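Local coordinates for protein putative xanthine dehydrogenase YAGS fad-binding subunit (Escherichia coli, PDB 5G5G) that binds a pterin cytosine dinucleotide and its dioxothiomolybdenum centre, where it probably oxidises aldehydes as a subunit of a periplasmic oxidase, at residues K138-L143 against T340-E345. Numbering follows the deposited sequence.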
loop_
_atom_site.group_PDB
_atom_site.type_symbol
_atom_site.label_atom_id
_atom_site.label_comp_id
_atom_site.label_asym_id
_atom_site.label_seq_id
_atom_site.Cartn_x
_atom_site.Cartn_y
_atom_site.Cartn_z
ATOM N N LYS C 138 -32.077 -1.654 5.607
ATOM C CA LYS C 138 -31.768 -2.286 4.332
ATOM C C LYS C 138 -30.899 -1.371 3.469
ATOM O O LYS C 138 -31.158 -0.169 3.319
ATOM C CB LYS C 138 -33.070 -2.630 3.603
ATOM C CG LYS C 138 -32.892 -3.266 2.231
ATOM C CD LYS C 138 -32.461 -4.728 2.412
ATOM C CE LYS C 138 -31.687 -5.290 1.217
ATOM N NZ LYS C 138 -32.563 -6.172 0.409
ATOM N N GLY C 139 -29.832 -1.944 2.939
ATOM C CA GLY C 139 -28.943 -1.214 2.062
ATOM C C GLY C 139 -28.703 -1.928 0.740
ATOM O O GLY C 139 -29.092 -3.059 0.557
ATOM N N ALA C 140 -28.049 -1.225 -0.167
ATOM C CA ALA C 140 -27.677 -1.725 -1.498
ATOM C C ALA C 140 -26.198 -1.725 -1.574
ATOM O O ALA C 140 -25.556 -0.668 -1.440
ATOM C CB ALA C 140 -28.241 -0.848 -2.603
ATOM N N TYR C 141 -25.644 -2.933 -1.752
ATOM C CA TYR C 141 -24.237 -3.142 -1.700
ATOM C C TYR C 141 -23.620 -3.750 -2.908
ATOM O O TYR C 141 -22.426 -3.856 -2.941
ATOM C CB TYR C 141 -23.868 -3.962 -0.468
ATOM C CG TYR C 141 -24.436 -3.362 0.775
ATOM C CD1 TYR C 141 -23.960 -2.136 1.244
ATOM C CD2 TYR C 141 -25.445 -4.008 1.488
ATOM C CE1 TYR C 141 -24.490 -1.572 2.397
ATOM C CE2 TYR C 141 -25.978 -3.468 2.637
ATOM C CZ TYR C 141 -25.499 -2.254 3.085
ATOM O OH TYR C 141 -26.073 -1.737 4.222
ATOM N N SER C 142 -24.419 -4.145 -3.905
ATOM C CA SER C 142 -23.926 -4.786 -5.072
ATOM C C SER C 142 -24.116 -3.932 -6.324
ATOM O O SER C 142 -25.213 -3.776 -6.809
ATOM C CB SER C 142 -24.665 -6.117 -5.306
ATOM O OG SER C 142 -24.334 -6.614 -6.590
ATOM N N LEU C 143 -23.022 -3.451 -6.890
ATOM C CA LEU C 143 -23.085 -2.667 -8.111
ATOM C C LEU C 143 -23.765 -3.489 -9.198
ATOM O O LEU C 143 -24.598 -2.972 -9.953
ATOM C CB LEU C 143 -21.713 -2.246 -8.617
ATOM C CG LEU C 143 -21.604 -1.519 -9.955
ATOM C CD1 LEU C 143 -22.401 -0.215 -9.885
ATOM C CD2 LEU C 143 -20.155 -1.260 -10.347
ATOM N N THR C 340 -26.979 4.044 -6.613
ATOM C CA THR C 340 -26.842 4.346 -5.192
ATOM C C THR C 340 -26.391 3.103 -4.433
ATOM O O THR C 340 -27.076 2.092 -4.445
ATOM C CB THR C 340 -28.156 4.904 -4.652
ATOM O OG1 THR C 340 -28.383 6.121 -5.355
ATOM C CG2 THR C 340 -28.042 5.219 -3.156
ATOM N N LEU C 341 -25.249 3.211 -3.759
ATOM C CA LEU C 341 -24.735 2.112 -2.940
ATOM C C LEU C 341 -24.411 2.666 -1.572
ATOM O O LEU C 341 -23.849 3.745 -1.498
ATOM C CB LEU C 341 -23.479 1.453 -3.525
ATOM C CG LEU C 341 -23.552 0.774 -4.927
ATOM C CD1 LEU C 341 -22.182 0.298 -5.372
ATOM C CD2 LEU C 341 -24.549 -0.385 -4.882
ATOM N N ASP C 342 -24.685 1.864 -0.537
ATOM C CA ASP C 342 -24.466 2.234 0.845
ATOM C C ASP C 342 -23.154 1.707 1.384
ATOM O O ASP C 342 -23.009 1.496 2.579
ATOM C CB ASP C 342 -25.644 1.714 1.686
ATOM C CG ASP C 342 -26.949 2.330 1.254
ATOM O OD1 ASP C 342 -27.045 3.555 1.447
ATOM O OD2 ASP C 342 -27.820 1.613 0.653
ATOM N N LEU C 343 -22.208 1.422 0.502
ATOM C CA LEU C 343 -20.836 1.186 0.880
ATOM C C LEU C 343 -20.199 2.516 1.306
ATOM O O LEU C 343 -20.810 3.575 1.174
ATOM C CB LEU C 343 -20.088 0.616 -0.306
ATOM C CG LEU C 343 -20.445 -0.806 -0.723
ATOM C CD1 LEU C 343 -19.855 -1.125 -2.081
ATOM C CD2 LEU C 343 -19.971 -1.827 0.302
ATOM N N PRO C 344 -18.960 2.471 1.828
ATOM C CA PRO C 344 -18.265 3.718 2.125
ATOM C C PRO C 344 -18.161 4.645 0.889
ATOM O O PRO C 344 -18.417 4.182 -0.260
ATOM C CB PRO C 344 -16.903 3.229 2.608
ATOM C CG PRO C 344 -17.250 1.929 3.324
ATOM C CD PRO C 344 -18.209 1.299 2.333
ATOM N N GLU C 345 -17.848 5.901 1.139
ATOM C CA GLU C 345 -17.800 6.924 0.086
ATOM C C GLU C 345 -16.777 6.559 -0.991
ATOM O O GLU C 345 -15.593 6.414 -0.710
ATOM C CB GLU C 345 -17.393 8.291 0.651
ATOM C CG GLU C 345 -17.468 9.459 -0.327
ATOM C CD GLU C 345 -17.033 10.751 0.320
ATOM O OE1 GLU C 345 -17.707 11.201 1.283
ATOM O OE2 GLU C 345 -16.043 11.334 -0.153
#
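T340 meets A140 through its backbone, T340 O lying 3.7 Å from A140 CB; a methyl is small enough to let the two chains come this close. At L341 the packing turns apolar. L341 CD2 lies against the backbone between A140 O and S142 C, 3.9 Å from the latter, while CD1 reaches L143 CB, so the branched end of the leucine fits the bend leading into helix 143-147. S142 caps that helix through its OG on D145 N. D342 makes both hydrogen bonds of the contact. D342 N donates to A140 O over 2.8 Å, nearly straight, and D342 OD2 accepts A140 N at 3.0 Å with its anti lone pair (N-H...O 164°). With CG beside its own backbone N (chi1 -62°), the carboxylate is placed where OD2 can meet A140 N, and one aspartate thereby serves both polar backbone atoms of A140. D342 OD2 also lies 3.4 Å from G139 CA, where a side chain would run into the Y141 hydroxyl. A leucine in place of D342 would probably leave A140 N without its acceptor and set a greasy end against the G139-A140 backbone. The Y141 and D342 side chains cross at about a right angle, with ring and carboxylate planes 73° apart; the flat ring lets its edge lie against D342 O, which is in the ring plane, 3.4 Å from Y141 CE1. L343 brings two methyls: L343 CD2 touches Y141 CD1 at 4.1 Å, and CD1 sits beside Y141 O. The arrangement is a loop-to-loop junction of segments crossing nearly at right angles, held at A140 by one backbone bond and one aspartate-to-backbone bond; it ties the linker after strand 131-136 to the loop leaving strand 331-340 of the molybdopterin cofactor-binding domain.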